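Local coordinates for beta-ketoacyl-[acyl-carrier-protein] synthase FabY (PDB 4CW4), which condenses acetyl-CoA with malonyl-acyl carrier protein to make beta-acetoacetyl-ACP, the primer that starts bacterial fatty acid synthesis, at residues 17-22 with 483-488; 33-36 with 42-45; 85-90 with 347-352; 471-476 with 502-507. One frame throughout, in Å; residues are numbered along the deposited sequence.

Contact 1 (17-22 with 483-488); sequences GYNAAG and SADQLI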
loop_
_atom_site.group_PDB
_atom_site.type_symbol
_atom_site.label_atom_id
_atom_site.label_comp_id
_atom_site.label_asym_id
_atom_site.label_seq_id
_atom_site.Cartn_x
_atom_site.Cartn_y
_atom_site.Cartn_z
ATOM N N GLY A 17 11.305 17.557 -5.372
ATOM C CA GLY A 17 11.373 16.762 -4.161
ATOM C C GLY A 17 12.651 17.019 -3.399
ATOM O O GLY A 17 13.400 17.936 -3.726
ATOM N N TYR A 18 12.902 16.181 -2.397
ATOM C CA TYR A 18 14.003 16.348 -1.452
ATOM C C TYR A 18 14.542 15.003 -1.011
ATOM O O TYR A 18 13.782 14.098 -0.630
ATOM C CB TYR A 18 13.553 17.147 -0.224
ATOM C CG TYR A 18 13.142 18.551 -0.605
ATOM C CD1 TYR A 18 14.085 19.569 -0.719
ATOM C CD2 TYR A 18 11.814 18.854 -0.889
ATOM C CE1 TYR A 18 13.727 20.845 -1.098
ATOM C CE2 TYR A 18 11.456 20.120 -1.302
ATOM C CZ TYR A 18 12.413 21.113 -1.389
ATOM O OH TYR A 18 12.076 22.391 -1.779
ATOM N N ASN A 19 15.862 14.893 -1.066
ATOM C CA ASN A 19 16.578 13.773 -0.473
ATOM C C ASN A 19 17.909 14.265 0.070
ATOM O O ASN A 19 18.099 15.485 0.202
ATOM C CB ASN A 19 16.709 12.614 -1.460
ATOM C CG ASN A 19 17.517 12.955 -2.689
ATOM O OD1 ASN A 19 18.335 13.869 -2.689
ATOM N ND2 ASN A 19 17.335 12.159 -3.732
ATOM N N ALA A 20 18.811 13.349 0.396
ATOM C CA ALA A 20 20.075 13.723 1.022
ATOM C C ALA A 20 20.932 14.619 0.141
ATOM O O ALA A 20 21.861 15.248 0.638
ATOM C CB ALA A 20 20.850 12.470 1.424
ATOM N N ALA A 21 20.641 14.682 -1.161
ATOM C CA ALA A 21 21.426 15.526 -2.073
ATOM C C ALA A 21 20.863 16.950 -2.185
ATOM O O ALA A 21 21.494 17.816 -2.770
ATOM C CB ALA A 21 21.512 14.881 -3.461
ATOM N N GLY A 22 19.689 17.179 -1.616
ATOM C CA GLY A 22 19.029 18.478 -1.643
ATOM C C GLY A 22 17.716 18.506 -2.414
ATOM O O GLY A 22 16.991 17.513 -2.495
ATOM N N SER A 483 13.346 4.234 -6.473
ATOM C CA SER A 483 13.404 4.321 -7.920
ATOM C C SER A 483 12.996 5.684 -8.451
ATOM O O SER A 483 13.281 5.981 -9.597
ATOM C CB SER A 483 12.657 3.167 -8.597
ATOM O OG SER A 483 11.321 3.030 -8.131
ATOM N N ALA A 484 12.388 6.523 -7.625
ATOM C CA ALA A 484 12.204 7.928 -7.977
ATOM C C ALA A 484 13.544 8.688 -7.859
ATOM O O ALA A 484 13.863 9.504 -8.700
ATOM C CB ALA A 484 11.137 8.592 -7.104
ATOM N N ASP A 485 14.322 8.421 -6.817
ATOM C CA ASP A 485 15.676 8.980 -6.736
ATOM C C ASP A 485 16.468 8.625 -8.008
ATOM O O ASP A 485 17.221 9.440 -8.545
ATOM C CB ASP A 485 16.447 8.437 -5.518
ATOM C CG ASP A 485 15.895 8.917 -4.182
ATOM O OD1 ASP A 485 15.272 10.003 -4.112
ATOM O OD2 ASP A 485 16.139 8.198 -3.181
ATOM N N GLN A 486 16.323 7.380 -8.464
ATOM C CA GLN A 486 16.971 6.942 -9.707
ATOM C C GLN A 486 16.487 7.731 -10.923
ATOM O O GLN A 486 17.291 8.260 -11.698
ATOM C CB GLN A 486 16.765 5.436 -9.940
ATOM C CG GLN A 486 17.402 4.525 -8.901
ATOM C CD GLN A 486 16.958 3.072 -9.091
ATOM O OE1 GLN A 486 15.824 2.705 -8.795
ATOM N NE2 GLN A 486 17.833 2.260 -9.599
ATOM N N LEU A 487 15.174 7.781 -11.118
ATOM C CA LEU A 487 14.592 8.469 -12.268
ATOM C C LEU A 487 15.025 9.927 -12.304
ATOM O O LEU A 487 15.440 10.431 -13.333
ATOM C CB LEU A 487 13.054 8.359 -12.246
ATOM C CG LEU A 487 12.347 9.153 -13.372
ATOM C CD1 LEU A 487 12.894 8.779 -14.717
ATOM C CD2 LEU A 487 10.814 8.959 -13.356
ATOM N N ILE A 488 14.977 10.599 -11.173
ATOM C CA ILE A 488 15.272 12.016 -11.192
ATOM C C ILE A 488 16.750 12.254 -11.488
ATOM O O ILE A 488 17.091 13.171 -12.243
ATOM C CB ILE A 488 14.765 12.685 -9.915
ATOM C CG1 ILE A 488 13.244 12.860 -10.032
ATOM C CG2 ILE A 488 15.450 14.026 -9.687
ATOM C CD1 ILE A 488 12.602 13.367 -8.808
HETATM O O HOH W 1 17.885 11.721 -6.715
#

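Contact 2 (33-36 with 42-45); sequences MVIE and ARQE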
loop_
_atom_site.group_PDB
_atom_site.type_symbol
_atom_site.label_atom_id
_atom_site.label_comp_id
_atom_site.label_asym_id
_atom_site.label_seq_id
_atom_site.Cartn_x
_atom_site.Cartn_y
_atom_site.Cartn_z
ATOM N N MET A 33 25.392 15.690 -6.441
ATOM C CA MET A 33 26.019 14.393 -6.599
ATOM C C MET A 33 27.241 14.452 -7.527
ATOM O O MET A 33 28.214 13.751 -7.275
ATOM C CB MET A 33 24.992 13.357 -7.051
ATOM C CG MET A 33 23.939 13.128 -5.989
ATOM S SD MET A 33 22.783 11.782 -6.315
ATOM C CE MET A 33 21.487 12.645 -7.203
ATOM N N VAL A 34 27.204 15.296 -8.557
ATOM C CA VAL A 34 28.355 15.431 -9.466
ATOM C C VAL A 34 29.010 16.799 -9.342
ATOM O O VAL A 34 29.507 17.353 -10.317
ATOM C CB VAL A 34 27.958 15.131 -10.928
ATOM C CG1 VAL A 34 27.465 13.694 -11.048
ATOM C CG2 VAL A 34 26.909 16.122 -11.431
ATOM N N ILE A 35 29.081 17.302 -8.114
ATOM C CA ILE A 35 29.362 18.718 -7.900
ATOM C C ILE A 35 30.723 19.128 -8.440
ATOM O O ILE A 35 30.876 20.210 -9.028
ATOM C CB ILE A 35 29.192 19.074 -6.413
ATOM C CG1 ILE A 35 29.115 20.592 -6.215
ATOM C CG2 ILE A 35 30.291 18.437 -5.550
ATOM C CD1 ILE A 35 27.789 21.199 -6.578
ATOM N N GLU A 36 31.697 18.248 -8.314
ATOM C CA GLU A 36 33.052 18.577 -8.736
ATOM C C GLU A 36 33.201 18.573 -10.258
ATOM O O GLU A 36 34.161 19.118 -10.807
ATOM C CB GLU A 36 34.045 17.606 -8.092
ATOM C CG GLU A 36 33.909 16.189 -8.596
ATOM C CD GLU A 36 32.998 15.294 -7.740
ATOM O OE1 GLU A 36 32.020 15.753 -7.082
ATOM O OE2 GLU A 36 33.290 14.083 -7.737
ATOM N N ALA A 42 27.272 26.692 -12.217
ATOM C CA ALA A 42 26.258 25.700 -11.808
ATOM C C ALA A 42 26.527 25.166 -10.409
ATOM O O ALA A 42 25.599 25.000 -9.622
ATOM C CB ALA A 42 26.201 24.556 -12.784
ATOM N N ARG A 43 27.799 24.912 -10.112
ATOM C CA ARG A 43 28.201 24.425 -8.793
ATOM C C ARG A 43 27.924 25.477 -7.734
ATOM O O ARG A 43 27.346 25.170 -6.699
ATOM C CB ARG A 43 29.680 24.015 -8.773
ATOM C CG ARG A 43 30.252 23.838 -7.367
ATOM C CD ARG A 43 31.578 23.098 -7.330
ATOM N NE ARG A 43 32.575 23.841 -8.095
ATOM C CZ ARG A 43 33.030 23.487 -9.295
ATOM N NH1 ARG A 43 32.639 22.364 -9.893
ATOM N NH2 ARG A 43 33.905 24.266 -9.905
ATOM N N GLN A 44 28.325 26.719 -7.989
ATOM C CA GLN A 44 28.188 27.760 -6.983
ATOM C C GLN A 44 26.720 28.097 -6.752
ATOM O O GLN A 44 26.307 28.396 -5.635
ATOM C CB GLN A 44 29.004 28.988 -7.385
ATOM C CG GLN A 44 30.499 28.726 -7.261
ATOM C CD GLN A 44 31.378 29.689 -8.058
ATOM O OE1 GLN A 44 30.908 30.637 -8.704
ATOM N NE2 GLN A 44 32.670 29.431 -8.023
ATOM N N GLU A 45 25.912 28.028 -7.800
ATOM C CA GLU A 45 24.482 28.256 -7.650
ATOM C C GLU A 45 23.852 27.183 -6.753
ATOM O O GLU A 45 23.081 27.485 -5.842
ATOM C CB GLU A 45 23.792 28.230 -9.013
ATOM C CG GLU A 45 22.315 28.557 -8.916
ATOM C CD GLU A 45 21.614 28.458 -10.248
ATOM O OE1 GLU A 45 21.618 27.354 -10.860
ATOM O OE2 GLU A 45 21.061 29.490 -10.679
#

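Contact 3 (85-90 with 347-352); sequences IFASTL and DFRRAS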
loop_
_atom_site.group_PDB
_atom_site.type_symbol
_atom_site.label_atom_id
_atom_site.label_comp_id
_atom_site.label_asym_id
_atom_site.label_seq_id
_atom_site.Cartn_x
_atom_site.Cartn_y
_atom_site.Cartn_z
ATOM N N ILE A 85 28.929 22.110 3.784
ATOM C CA ILE A 85 27.800 21.667 2.974
ATOM C C ILE A 85 28.005 20.211 2.589
ATOM O O ILE A 85 27.096 19.389 2.735
ATOM C CB ILE A 85 27.631 22.541 1.722
ATOM C CG1 ILE A 85 27.216 23.963 2.128
ATOM C CG2 ILE A 85 26.599 21.925 0.782
ATOM C CD1 ILE A 85 27.413 25.041 1.033
ATOM N N PHE A 86 29.215 19.866 2.160
ATOM C CA PHE A 86 29.478 18.506 1.719
ATOM C C PHE A 86 29.358 17.519 2.862
ATOM O O PHE A 86 28.814 16.430 2.686
ATOM C CB PHE A 86 30.863 18.383 1.091
ATOM C CG PHE A 86 31.041 19.161 -0.212
ATOM C CD1 PHE A 86 29.971 19.491 -1.009
ATOM C CD2 PHE A 86 32.297 19.539 -0.617
ATOM C CE1 PHE A 86 30.144 20.186 -2.185
ATOM C CE2 PHE A 86 32.493 20.239 -1.788
ATOM C CZ PHE A 86 31.419 20.570 -2.572
ATOM N N ALA A 87 29.844 17.912 4.034
ATOM C CA ALA A 87 29.817 17.042 5.195
ATOM C C ALA A 87 28.406 16.836 5.755
ATOM O O ALA A 87 28.165 15.868 6.473
ATOM C CB ALA A 87 30.751 17.580 6.291
ATOM N N SER A 88 27.499 17.758 5.448
ATOM C CA SER A 88 26.138 17.763 5.990
ATOM C C SER A 88 25.063 17.426 4.938
ATOM O O SER A 88 23.876 17.729 5.114
ATOM C CB SER A 88 25.829 19.111 6.616
ATOM O OG SER A 88 26.612 19.314 7.776
ATOM N N THR A 89 25.507 16.783 3.869
ATOM C CA THR A 89 24.640 16.241 2.847
ATOM C C THR A 89 25.067 14.798 2.565
ATOM O O THR A 89 26.124 14.358 3.014
ATOM C CB THR A 89 24.715 17.065 1.545
ATOM O OG1 THR A 89 26.082 17.277 1.185
ATOM C CG2 THR A 89 23.996 18.397 1.709
ATOM N N LEU A 90 24.229 14.082 1.815
ATOM C CA LEU A 90 24.479 12.709 1.378
ATOM C C LEU A 90 24.455 11.727 2.547
ATOM O O LEU A 90 24.104 12.095 3.682
ATOM C CB LEU A 90 25.765 12.606 0.551
ATOM C CG LEU A 90 25.836 13.512 -0.689
ATOM C CD1 LEU A 90 27.041 13.141 -1.512
ATOM C CD2 LEU A 90 24.562 13.449 -1.542
ATOM N N ASP A 347 34.519 5.520 7.892
ATOM C CA ASP A 347 33.996 6.651 7.139
ATOM C C ASP A 347 32.532 6.376 6.749
ATOM O O ASP A 347 32.256 5.703 5.736
ATOM C CB ASP A 347 34.836 6.872 5.886
ATOM C CG ASP A 347 34.406 8.094 5.085
ATOM O OD1 ASP A 347 33.375 8.722 5.430
ATOM O OD2 ASP A 347 35.126 8.421 4.103
ATOM N N PHE A 348 31.591 6.875 7.547
ATOM C CA PHE A 348 30.194 6.576 7.302
ATOM C C PHE A 348 29.686 7.235 6.029
ATOM O O PHE A 348 28.646 6.850 5.530
ATOM C CB PHE A 348 29.329 6.952 8.493
ATOM C CG PHE A 348 29.530 6.056 9.677
ATOM C CD1 PHE A 348 29.046 4.772 9.660
ATOM C CD2 PHE A 348 30.222 6.493 10.801
ATOM C CE1 PHE A 348 29.236 3.921 10.739
ATOM C CE2 PHE A 348 30.408 5.652 11.882
ATOM C CZ PHE A 348 29.915 4.352 11.841
ATOM N N ARG A 349 30.415 8.216 5.503
ATOM C CA ARG A 349 30.049 8.786 4.210
ATOM C C ARG A 349 30.201 7.785 3.081
ATOM O O ARG A 349 29.628 7.977 2.010
ATOM C CB ARG A 349 30.850 10.058 3.930
ATOM C CG ARG A 349 30.483 11.136 4.944
ATOM C CD ARG A 349 31.245 12.440 4.874
ATOM N NE ARG A 349 30.580 13.384 5.789
ATOM C CZ ARG A 349 30.816 13.475 7.091
ATOM N NH1 ARG A 349 31.760 12.731 7.663
ATOM N NH2 ARG A 349 30.134 14.341 7.828
ATOM N N ARG A 350 30.943 6.708 3.331
ATOM C CA ARG A 350 31.123 5.657 2.327
ATOM C C ARG A 350 30.390 4.384 2.760
ATOM O O ARG A 350 30.761 3.276 2.369
ATOM C CB ARG A 350 32.606 5.389 2.099
ATOM C CG ARG A 350 33.328 6.594 1.501
ATOM C CD ARG A 350 34.817 6.364 1.371
ATOM N NE ARG A 350 35.124 5.286 0.444
ATOM C CZ ARG A 350 36.327 4.776 0.230
ATOM N NH1 ARG A 350 37.383 5.241 0.881
ATOM N NH2 ARG A 350 36.467 3.776 -0.632
ATOM N N ALA A 351 29.318 4.532 3.535
ATOM C CA ALA A 351 28.591 3.345 3.988
ATOM C C ALA A 351 27.955 2.587 2.823
ATOM O O ALA A 351 27.789 1.370 2.889
ATOM C CB ALA A 351 27.537 3.705 5.004
ATOM N N SER A 352 27.596 3.324 1.780
ATOM C CA SER A 352 26.908 2.763 0.623
ATOM C C SER A 352 27.859 2.666 -0.571
ATOM O O SER A 352 28.266 3.681 -1.154
ATOM C CB SER A 352 25.686 3.602 0.288
ATOM O OG SER A 352 24.896 2.943 -0.688
HETATM O O HOH W 2 28.843 13.817 3.485
#

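Contact 4 (471-476 with 502-507); sequences VKAYVG and IKTIDK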
loop_
_atom_site.group_PDB
_atom_site.type_symbol
_atom_site.label_atom_id
_atom_site.label_comp_id
_atom_site.label_asym_id
_atom_site.label_seq_id
_atom_site.Cartn_x
_atom_site.Cartn_y
_atom_site.Cartn_z
ATOM N N VAL A 471 22.627 5.418 -7.802
ATOM C CA VAL A 471 22.311 6.620 -7.046
ATOM C C VAL A 471 22.398 6.378 -5.531
ATOM O O VAL A 471 22.648 7.313 -4.772
ATOM C CB VAL A 471 20.916 7.165 -7.424
ATOM C CG1 VAL A 471 19.811 6.313 -6.781
ATOM C CG2 VAL A 471 20.784 8.640 -7.055
ATOM N N LYS A 472 22.214 5.130 -5.092
ATOM C CA LYS A 472 22.227 4.835 -3.650
ATOM C C LYS A 472 23.602 5.052 -3.028
ATOM O O LYS A 472 23.726 5.178 -1.808
ATOM C CB LYS A 472 21.737 3.412 -3.362
ATOM C CG LYS A 472 20.258 3.180 -3.708
ATOM C CD LYS A 472 19.835 1.734 -3.471
ATOM C CE LYS A 472 18.379 1.475 -3.868
ATOM N NZ LYS A 472 18.130 1.752 -5.309
ATOM N N ALA A 473 24.647 5.115 -3.848
ATOM C CA ALA A 473 25.966 5.460 -3.323
ATOM C C ALA A 473 25.942 6.841 -2.669
ATOM O O ALA A 473 26.642 7.095 -1.672
ATOM C CB ALA A 473 26.992 5.442 -4.446
ATOM N N TYR A 474 25.173 7.738 -3.277
ATOM C CA TYR A 474 25.048 9.120 -2.808
ATOM C C TYR A 474 23.997 9.318 -1.723
ATOM O O TYR A 474 24.257 10.012 -0.736
ATOM C CB TYR A 474 24.716 10.053 -3.976
ATOM C CG TYR A 474 25.771 10.107 -5.049
ATOM C CD1 TYR A 474 26.902 10.899 -4.882
ATOM C CD2 TYR A 474 25.660 9.367 -6.224
ATOM C CE1 TYR A 474 27.880 10.982 -5.853
ATOM C CE2 TYR A 474 26.651 9.434 -7.202
ATOM C CZ TYR A 474 27.758 10.249 -7.008
ATOM O OH TYR A 474 28.746 10.339 -7.957
ATOM N N VAL A 475 22.791 8.782 -1.939
ATOM C CA VAL A 475 21.653 9.139 -1.095
ATOM C C VAL A 475 21.055 7.969 -0.331
ATOM O O VAL A 475 20.041 8.122 0.319
ATOM C CB VAL A 475 20.537 9.827 -1.933
ATOM C CG1 VAL A 475 21.082 11.093 -2.587
ATOM C CG2 VAL A 475 19.946 8.862 -2.990
ATOM N N GLY A 476 21.708 6.820 -0.380
ATOM C CA GLY A 476 21.190 5.652 0.298
ATOM C C GLY A 476 19.908 5.164 -0.337
ATOM O O GLY A 476 19.569 5.543 -1.465
ATOM N N ILE A 502 30.365 5.921 -9.142
ATOM C CA ILE A 502 30.137 5.319 -7.821
ATOM C C ILE A 502 31.366 5.702 -6.995
ATOM O O ILE A 502 32.349 4.957 -6.911
ATOM C CB ILE A 502 29.947 3.794 -7.894
ATOM C CG1 ILE A 502 28.894 3.441 -8.959
ATOM C CG2 ILE A 502 29.556 3.272 -6.511
ATOM C CD1 ILE A 502 28.630 1.958 -9.110
ATOM N N LYS A 503 31.334 6.893 -6.412
ATOM C CA LYS A 503 32.567 7.484 -5.870
ATOM C C LYS A 503 32.990 6.888 -4.546
ATOM O O LYS A 503 34.118 7.093 -4.106
ATOM C CB LYS A 503 32.422 9.002 -5.753
ATOM C CG LYS A 503 32.252 9.650 -7.087
ATOM C CD LYS A 503 32.125 11.157 -6.992
ATOM C CE LYS A 503 31.850 11.687 -8.354
ATOM N NZ LYS A 503 30.817 12.725 -8.318
ATOM N N THR A 504 32.088 6.150 -3.909
ATOM C CA THR A 504 32.366 5.555 -2.619
ATOM C C THR A 504 33.200 4.277 -2.689
ATOM O O THR A 504 33.696 3.815 -1.662
ATOM C CB THR A 504 31.067 5.212 -1.918
ATOM O OG1 THR A 504 30.285 4.394 -2.798
ATOM C CG2 THR A 504 30.286 6.465 -1.563
ATOM N N ILE A 505 33.356 3.698 -3.881
ATOM C CA ILE A 505 34.125 2.455 -4.029
ATOM C C ILE A 505 35.500 2.725 -4.613
ATOM O O ILE A 505 35.704 3.700 -5.345
ATOM C CB ILE A 505 33.362 1.365 -4.850
ATOM C CG1 ILE A 505 33.301 1.709 -6.337
ATOM C CG2 ILE A 505 31.958 1.170 -4.263
ATOM C CD1 ILE A 505 32.706 0.588 -7.181
ATOM N N ASP A 506 36.449 1.851 -4.300
ATOM C CA ASP A 506 37.799 2.005 -4.830
ATOM C C ASP A 506 38.022 1.214 -6.068
ATOM O O ASP A 506 38.912 1.520 -6.864
ATOM C CB ASP A 506 38.809 1.603 -3.778
ATOM C CG ASP A 506 38.912 2.632 -2.709
ATOM O OD1 ASP A 506 39.057 3.803 -3.092
ATOM O OD2 ASP A 506 38.786 2.291 -1.519
ATOM N N LYS A 507 37.228 0.171 -6.190
ATOM C CA LYS A 507 37.163 -0.642 -7.370
ATOM C C LYS A 507 35.981 -1.575 -7.207
ATOM O O LYS A 507 35.433 -1.770 -6.113
ATOM C CB LYS A 507 38.438 -1.431 -7.592
ATOM C CG LYS A 507 38.556 -2.733 -6.844
ATOM C CD LYS A 507 39.479 -3.687 -7.594
ATOM C CE LYS A 507 39.272 -5.107 -7.108
ATOM N NZ LYS A 507 39.242 -5.134 -5.629
#

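Contact 1 (17-22 with 483-488)
Asn19 and Asp485 reach for each other from opposite directions and supply the one close residue contact between 17-22 and 483-488. The tight part is a single bond: Asn19 ND2 donates a hydrogen bond to Asp485 OD1 at 3.0 Å, and the N-H points almost straight at the oxygen (165°). The oxygen lies in the amide plane of Asn19, yet the donor stands above the carboxylate, 73° out of its plane. Asp485 OD1 also bonds to Ser366 OG and Gln368 NE2, and OD2 to Ser478 OG, so the buried carboxylate is held at both oxygens.

Asn19 ends strand 10-19 and begins a type I turn to Gly22, the tip of a tight hairpin with strand 22-23. Its OD1 accepts from Ala21 N at 2.9 Å, an Asx turn that fixes the amide and aims ND2 at the helix; asparagine suits the place because one flat group does both jobs. Helix 482-496 packs on Phe289 of helix 288-301, consistent with the pair of buried helices at the centre of the thiolase fold, and the side chain of Asp485 lies about 7 Å from that of His477, predicted to be catalytic.

Packing is looser beside the bond, where the CA atoms of Asn19 and Asp485 remain 7.9 Å apart. Water 1 bridges there, accepting from Asn19 ND2 at 3.1 Å and donating to Asp485 O at 3.0 Å.

Contact 2 (33-36 with 42-45)
Arg43 NH1 donates to Ile35 O at 2.9 Å, the one hydrogen bond between 33-36 and 42-45, and also makes a weak bond to Met38 O. The contact thus closes the short connection between two successive helices, 28-33 and 40-53: the first ends, Val34 leaves helical geometry, and an arginine from the first turn of the second reaches back to the connecting loop.

The bond to Ile35 O is well formed. Its N-H is nearly straight at 162°, the donor lies in the carbonyl plane with a C=O...N angle of 149°, and the oxygen sits at the edge of the guanidinium, in its plane. A second N-H of the group is used as well, since Arg43 NE forms a salt bridge with Glu78 of helix 74-87. Two partners at different nitrogens fix the rotation of the flat group, and the carboxylate probably offsets its charge. Arginine suits the place because it can serve a carbonyl and an acid at once.

The arm of Arg43 is extended at first and then bends at chi3 (61°), which swings the guanidinium round to the loop. Its methylenes pack on Ile35, whose side chain crosses at about a right angle. On the far branch, Ile35 CG2 rests against Phe86, so the isoleucine packs against both helix 40-53 and helix 74-87. Glu36 forms a salt bridge with Lys503 through OE2. The closest carbon contact is Ile35 CG1 to Arg43 CG at 3.6 Å, with Ile35 CD1 at 3.7 Å from the same Arg43 CG.

Contact 3 (85-90 with 347-352)
The guanidinium of Arg349 meets segment 85-90 with its edge: Ala87 O and water 2 both lie in its plane. This is an arginine set against the C-terminal end of helix 74-87, where backbone carbonyls run out of helical N-H partners and a planar, multiple donor can serve them. The arginine comes from a short 3-10 turn in the surface loop between helix 334-341 and strand 366-374, so the contact joins that loop to the helix end.

Arg349 NH2 donates to Ala87 O at 2.8 Å with an almost linear N-H (174°), though the donor is tilted 15° from the carbonyl plane. The same nitrogen passes 3.6 Å from Ala87 CB, a methyl small enough to let the flat group come in close. Arg349 NE makes a weak bond to water 2 at 2.9 Å; the water in turn donates to Phe86 O at 2.7 Å and Thr89 O at 2.8 Å. The positive group may also be favoured by the partial negative charge of the helix end. To span the gap the arginine chain runs extended from CG to NE, a long reach that suits an exposed position.

The helix end is also tied by its own residues and by Arg32, which bonds to Phe86 O and Thr89 OG1. Ser88, the first to leave helical geometry, gives its N-H to Ile85 O. Thr89 OG1 donates to the same Ile85 O at 2.8 Å, and the two donors, Ser88 N and Thr89 OG1, arrive from opposite faces of that carbonyl's plane.

Contact 4 (471-476 with 502-507)
Ala473 and Ile502 bring the backbones together, their CA atoms 6.1 Å apart, where the short helix 472-475 meets a type I turn running from Ile502 to Ile505. Val471 O takes bonds from both Tyr474 N and Val475 N, and the helix ends at Gly476, whose positive phi favours glycine; His477, predicted to be catalytic, follows directly.

The small methyl of Ala473 lets the turn approach: CB touches Ile502 CG2 at 3.9 Å and Thr504 OG1 at 3.8 Å. Thr504 CG2 lies 3.7 Å from Ala473 O, while OG1 bonds to Ser352 O, so threonine uses both branches.

The lysine chain of Lys503 runs at a slant past the end of the Tyr474 ring, with CE at 3.4 Å from Tyr474 OH, and a turn at chi4 (137°, off a staggered position) carries NZ to the ring edge, where it donates to Tyr474 OH at 3.2 Å. The same ammonium forms salt bridges with Glu36 and Asp523. Paired with two carboxylates, Lys503 very probably stays charged, and the phenol, probably neutral, accepts from it and has a weak bond to Gly501 O.

Overall arrangement
From the N terminus, the hairpin 17-22 opens contact 1, the longest loop of the set, which closes only at helix 482-496. Contact 2 closes at once, between the loop after helix 28-33 and helix 40-53, and contact 3 runs from 85-90 to 347-352; both nest inside contact 1, in series. Contact 4 opens at 471-476, before contact 1 has closed, and ends at 502-507 after it, so these two cross. The contacts also touch: Ala20 O pairs with Leu90 N, Ala21 packs on Met33, Gln486 on Val471, and Ser352 OG bonds to Lys472 O. Together they tie the N-terminal helices and a surface loop to the C-terminal half of the ketosynthase.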